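PDB 4FS7: uncharacterized protein from Bacteroides ovatus, which is of unknown function but, as an extracellular leucine-rich repeat protein of the BspA type, probably binds other proteins. Local coordinates for residues 77-80 against 81-84; 99-102 against 103-107. All blocks are in the same frame, centred on the assembly; numbering follows the deposited sequence.

Contact 1 (77-80 against 81-84)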
ATOM      1  N   LYS A  77     -18.456  27.923   1.611  1.00 13.84           N
ATOM      2  CA  LYS A  77     -19.721  27.718   0.929  0.50 13.44           C
ATOM      3  C   LYS A  77     -19.517  28.040  -0.548  1.00 13.14           C
ATOM      4  O   LYS A  77     -19.191  29.184  -0.900  1.00 13.49           O
ATOM      5  CB  LYS A  77     -20.796  28.615   1.550  0.50 15.08           C
ATOM      6  CG  LYS A  77     -21.005  28.416   3.065  0.50 15.64           C
ATOM      7  CD  LYS A  77     -22.105  29.313   3.592  0.50 21.49           C
ATOM      8  CE  LYS A  77     -22.824  28.703   4.763  0.50 25.03           C
ATOM      9  NZ  LYS A  77     -24.201  29.270   4.909  0.50 22.38           N
ATOM     10  N   ILE A  78     -19.714  27.054  -1.403  1.00 12.79           N
ATOM     11  CA  ILE A  78     -19.467  27.187  -2.816  1.00 11.74           C
ATOM     12  C   ILE A  78     -20.797  27.190  -3.576  1.00 11.94           C
ATOM     13  O   ILE A  78     -21.577  26.270  -3.423  1.00 12.99           O
ATOM     14  CB  ILE A  78     -18.559  26.050  -3.349  1.00 11.26           C
ATOM     15  CG1 ILE A  78     -17.252  25.949  -2.560  1.00 13.15           C
ATOM     16  CG2 ILE A  78     -18.276  26.248  -4.825  1.00 12.09           C
ATOM     17  CD1 ILE A  78     -16.211  24.898  -3.067  1.00 14.92           C
ATOM     18  N   PRO A  79     -21.070  28.224  -4.386  1.00 11.84           N
ATOM     19  CA  PRO A  79     -22.346  28.289  -5.073  1.00 11.98           C
ATOM     20  C   PRO A  79     -22.410  27.316  -6.256  1.00 11.25           C
ATOM     21  O   PRO A  79     -21.391  26.863  -6.761  1.00 11.83           O
ATOM     22  CB  PRO A  79     -22.389  29.745  -5.568  1.00 13.22           C
ATOM     23  CG  PRO A  79     -20.952  30.064  -5.828  1.00 12.76           C
ATOM     24  CD  PRO A  79     -20.210  29.364  -4.714  1.00 12.17           C
ATOM     25  N   SER A  80     -23.616  27.034  -6.735  1.00 11.90           N
ATOM     26  CA  SER A  80     -23.833  26.042  -7.776  1.00 12.40           C
ATOM     27  C   SER A  80     -23.227  26.400  -9.105  1.00 12.54           C
ATOM     28  O   SER A  80     -23.095  25.557  -9.996  1.00 14.06           O
ATOM     29  CB  SER A  80     -25.311  25.779  -7.963  1.00 13.81           C
ATOM     30  OG  SER A  80     -25.956  26.910  -8.532  1.00 14.37           O
ATOM     31  N   THR A  81     -22.884  27.679  -9.246  1.00 12.48           N
ATOM     32  CA  THR A  81     -22.311  28.196 -10.460  1.00 12.56           C
ATOM     33  C   THR A  81     -20.848  27.820 -10.675  1.00 12.50           C
ATOM     34  O   THR A  81     -20.347  27.903 -11.804  1.00 13.43           O
ATOM     35  CB  THR A  81     -22.456  29.731 -10.517  1.00 14.17           C
ATOM     36  OG1 THR A  81     -21.889  30.301  -9.331  1.00 13.92           O
ATOM     37  CG2 THR A  81     -23.970  30.090 -10.571  1.00 16.55           C
ATOM     38  N   VAL A  82     -20.180  27.382  -9.607  1.00 11.27           N
ATOM     39  CA  VAL A  82     -18.801  26.948  -9.710  1.00 12.77           C
ATOM     40  C   VAL A  82     -18.767  25.567 -10.322  1.00 12.91           C
ATOM     41  O   VAL A  82     -19.287  24.616  -9.764  1.00 16.06           O
ATOM     42  CB  VAL A  82     -18.100  27.008  -8.342  1.00 12.69           C
ATOM     43  CG1 VAL A  82     -16.780  26.221  -8.340  1.00 13.97           C
ATOM     44  CG2 VAL A  82     -17.842  28.451  -7.922  1.00 13.37           C
ATOM     45  N   ARG A  83     -18.120  25.470 -11.476  1.00 12.07           N
ATOM     46  CA  ARG A  83     -18.047  24.225 -12.248  1.00 14.61           C
ATOM     47  C   ARG A  83     -16.656  23.641 -12.359  1.00 14.01           C
ATOM     48  O   ARG A  83     -16.515  22.512 -12.860  1.00 14.71           O
ATOM     49  CB  ARG A  83     -18.638  24.382 -13.635  1.00 18.39           C
ATOM     50  CG  ARG A  83     -17.982  25.328 -14.499  1.00 24.49           C
ATOM     51  CD  ARG A  83     -18.824  25.483 -15.783  1.00 34.69           C
ATOM     52  NE  ARG A  83     -18.043  26.233 -16.762  1.00 46.11           N
ATOM     53  CZ  ARG A  83     -18.284  27.479 -17.171  1.00 47.57           C
ATOM     54  NH1 ARG A  83     -19.342  28.168 -16.748  1.00 46.44           N
ATOM     55  NH2 ARG A  83     -17.450  28.033 -18.038  1.00 50.20           N
ATOM     56  N   GLU A  84     -15.666  24.334 -11.815  1.00 13.17           N
ATOM     57  CA  GLU A  84     -14.274  23.895 -11.875  0.50 14.09           C
ATOM     58  C   GLU A  84     -13.565  24.389 -10.634  1.00 13.04           C
ATOM     59  O   GLU A  84     -13.778  25.511 -10.204  1.00 13.35           O
ATOM     60  CB  GLU A  84     -13.617  24.497 -13.108  0.50 16.89           C
ATOM     61  CG  GLU A  84     -12.182  24.108 -13.350  0.50 22.17           C
ATOM     62  CD  GLU A  84     -11.631  24.769 -14.611  0.50 25.63           C
ATOM     63  OE1 GLU A  84     -12.399  24.896 -15.589  0.50 25.00           O
ATOM     64  OE2 GLU A  84     -10.438  25.147 -14.611  0.50 30.86           O
TER

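Contact 2 (99-102 against 103-107)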
ATOM      1  N   ILE A  99     -17.317  21.934   3.817  1.00 14.95           N
ATOM      2  CA  ILE A  99     -17.233  22.401   2.413  1.00 13.58           C
ATOM      3  C   ILE A  99     -18.132  21.544   1.566  1.00 12.78           C
ATOM      4  O   ILE A  99     -18.314  20.362   1.850  1.00 15.15           O
ATOM      5  CB  ILE A  99     -15.782  22.353   1.872  1.00 15.23           C
ATOM      6  CG1 ILE A  99     -15.670  23.209   0.600  1.00 13.91           C
ATOM      7  CG2 ILE A  99     -15.287  20.912   1.698  1.00 17.90           C
ATOM      8  CD1 ILE A  99     -14.205  23.506   0.154  1.00 16.18           C
ATOM      9  N   ASN A 100     -18.760  22.163   0.573  1.00 11.76           N
ATOM     10  CA  ASN A 100     -19.568  21.460  -0.415  1.00 11.88           C
ATOM     11  C   ASN A 100     -18.930  21.543  -1.797  1.00 11.47           C
ATOM     12  O   ASN A 100     -18.302  22.549  -2.135  1.00 14.58           O
ATOM     13  CB  ASN A 100     -20.989  22.074  -0.484  1.00 12.73           C
ATOM     14  CG  ASN A 100     -20.990  23.469  -1.050  1.00 13.66           C
ATOM     15  OD1 ASN A 100     -20.415  24.381  -0.423  1.00 14.03           O
ATOM     16  ND2 ASN A 100     -21.620  23.668  -2.197  1.00 12.99           N
ATOM     17  N   ILE A 101     -19.128  20.515  -2.600  1.00 11.74           N
ATOM     18  CA  ILE A 101     -18.657  20.502  -3.980  0.50 12.33           C
ATOM     19  C   ILE A 101     -19.877  20.505  -4.885  1.00 12.02           C
ATOM     20  O   ILE A 101     -20.671  19.577  -4.884  1.00 13.13           O
ATOM     21  CB  ILE A 101     -17.803  19.281  -4.318  0.50 12.52           C
ATOM     22  CG1 ILE A 101     -16.717  19.068  -3.261  0.50 15.11           C
ATOM     23  CG2 ILE A 101     -17.157  19.477  -5.695  0.50 13.66           C
ATOM     24  CD1 ILE A 101     -15.787  20.238  -3.143  0.50 18.62           C
ATOM     25  N   PRO A 102     -20.057  21.569  -5.688  1.00 12.16           N
ATOM     26  CA  PRO A 102     -21.217  21.628  -6.573  1.00 12.74           C
ATOM     27  C   PRO A 102     -21.309  20.471  -7.562  1.00 11.58           C
ATOM     28  O   PRO A 102     -20.301  19.899  -7.987  1.00 11.81           O
ATOM     29  CB  PRO A 102     -20.993  22.951  -7.332  1.00 15.25           C
ATOM     30  CG  PRO A 102     -20.218  23.743  -6.443  1.00 15.22           C
ATOM     31  CD  PRO A 102     -19.277  22.810  -5.763  1.00 12.11           C
ATOM     32  N   ASP A 103     -22.539  20.198  -7.971  1.00 12.89           N
ATOM     33  CA  ASP A 103     -22.879  19.088  -8.845  1.00 13.26           C
ATOM     34  C   ASP A 103     -22.201  19.140 -10.180  1.00 13.38           C
ATOM     35  O   ASP A 103     -22.017  18.094 -10.815  1.00 15.31           O
ATOM     36  CB  ASP A 103     -24.403  18.985  -9.075  1.00 14.94           C
ATOM     37  CG  ASP A 103     -25.162  18.449  -7.898  1.00 19.15           C
ATOM     38  OD1 ASP A 103     -24.559  17.872  -6.969  1.00 20.86           O
ATOM     39  OD2 ASP A 103     -26.414  18.586  -7.923  1.00 23.74           O
ATOM     40  N   SER A 104     -21.855  20.331 -10.672  1.00 12.15           N
ATOM     41  CA  SER A 104     -21.232  20.499 -11.980  0.50 12.89           C
ATOM     42  C   SER A 104     -19.725  20.219 -12.006  1.00 12.75           C
ATOM     43  O   SER A 104     -19.119  20.188 -13.077  1.00 15.08           O
ATOM     44  CB  SER A 104     -21.480  21.929 -12.504  0.50 13.82           C
ATOM     45  OG  SER A 104     -22.866  22.156 -12.708  0.50 14.32           O
ATOM     46  N   VAL A 105     -19.099  20.058 -10.821  1.00 11.42           N
ATOM     47  CA  VAL A 105     -17.648  19.812 -10.773  1.00 11.63           C
ATOM     48  C   VAL A 105     -17.362  18.358 -11.204  1.00 11.53           C
ATOM     49  O   VAL A 105     -17.922  17.424 -10.623  1.00 12.66           O
ATOM     50  CB  VAL A 105     -17.085  20.104  -9.393  1.00 10.58           C
ATOM     51  CG1 VAL A 105     -15.630  19.631  -9.267  1.00 13.15           C
ATOM     52  CG2 VAL A 105     -17.202  21.598  -9.112  1.00 12.84           C
ATOM     53  N   LYS A 106     -16.510  18.193 -12.232  1.00 12.31           N
ATOM     54  CA  LYS A 106     -16.235  16.891 -12.826  1.00 13.83           C
ATOM     55  C   LYS A 106     -14.900  16.282 -12.377  1.00 13.17           C
ATOM     56  O   LYS A 106     -14.688  15.057 -12.533  1.00 15.10           O
ATOM     57  CB  LYS A 106     -16.245  16.996 -14.353  1.00 15.19           C
ATOM     58  CG  LYS A 106     -17.624  17.407 -14.917  1.00 19.42           C
ATOM     59  CD  LYS A 106     -17.600  17.945 -16.356  1.00 26.26           C
ATOM     60  CE  LYS A 106     -19.029  18.402 -16.820  1.00 30.19           C
ATOM     61  NZ  LYS A 106     -19.740  19.378 -15.857  1.00 29.54           N
HETATM   62  N   MSE A 107     -14.021  17.106 -11.844  1.00 11.85           N
HETATM   63  CA  MSE A 107     -12.691  16.648 -11.450  1.00 13.37           C
HETATM   64  C   MSE A 107     -12.280  17.306 -10.133  1.00 13.00           C
HETATM   65  O   MSE A 107     -12.486  18.521  -9.921  1.00 14.12           O
HETATM   66  CB  MSE A 107     -11.656  17.006 -12.499  1.00 18.60           C
HETATM   67  CG  MSE A 107     -12.016  16.597 -13.926  1.00 23.50           C
HETATM   68 SE   MSE A 107     -10.706  17.152 -15.238  0.75 39.23          SE
HETATM   69  CE  MSE A 107      -9.546  18.100 -13.978  1.00 28.78           C
TER
HETATM   70  O   HOH W   1     -22.654  17.827  -5.141  1.00 27.93           O

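Contact 1 (77-80 against 81-84)
Val82 N donates to Pro79 O over 3.1 Å, and this single bond closes a type I beta turn whose corners are Ser80 and Thr81. The N-H points almost straight at the oxygen, 167° at the hydrogen. Beside the bond, apolar groups fill the mouth of the turn. Ile78 holds CG2 anti to its backbone nitrogen, which carries this methyl across to Val82, where it meets CB at 3.6 Å and both methyls at 3.8 Å; the two side chains cross at about a right angle. The ring of Pro79 lies on the flank of the turn, with CG 4.1 Å from Val82 CG2 and 3.6 Å from Thr81 OG1. That hydroxyl, set between backbone N and carbonyl carbon (chi1 55°), has its hydrogen-bond partner elsewhere, at Val59 O. The CB of Ser80 starts out away from 81-84 but still touches it. The whole forms the bend between strand 73-77 and strand 84-85: Ile78 rests on Ile62 of strand 55-62, Pro79 leans on Ile46, and the backbones of Arg83 and Glu84 bond to Val60 and Ile62 of strand 55-62.

Contact 2 (99-102 against 103-107)
Pro102 and Val105 bracket a type I beta turn in which Asp103 and Ser104 take the two corner positions, and the chain turns a corner through them without any regular strand pairing between 99-102 and 103-107. Val105 N reaches Pro102 O at 3.1 Å, with 165° at the hydrogen. On the inner side of the bend, Ile101 and Val105 meet obliquely: the CG2 methyl of Ile101 lies 3.8 Å from Val105 CB and 3.9 Å from its CG1. Val105 has CG1 anti to the backbone nitrogen (chi1 171°), leaving CG2 beside that nitrogen and within 4.1 Å of Pro102 CD. A water adds a polar brace on another flank, donating to Ile101 O at 2.7 Å and to Asp103 OD1 at 2.6 Å, so the carboxylate is tied back to the residue before the proline. Further on, the Lys106 side chain curls back until NZ donates to Ser104 O at 3.0 Å. Buried Ile101 continues inward onto Phe113 and Pro125, whereas Asp103 and Lys106 are exposed. An Ile-Pro pair leading into a turn, with a valine closing it, suits the corner of a coil in a BspA-type leucine-rich repeat, where aliphatic side chains face the interior and polar ones line the outside.

In the fold
Followed from the N terminus, the chain leaves strand 73-77, turns through contact 1 and enters strand 84-85; a further passage brings it to strand 98-99, contact 2 and strand 107-108. The two are in series, neither nested nor crossed, and show the same local solution used in two successive turns, as expected of a solenoid. The centres of contact 1 and contact 2 lie about 7 Å apart, on the same side of the chain's centre. Asn100 ND2 probably hydrogen-bonds Ile78 O at 2.9 Å, while the Pro102 ring packs against Ile78 CG2, Pro79 O and Val82 O. Contact 1 thus joins the N-terminal mixed sheet, through strand 55-62, to the second turn, which continues toward the following repeats.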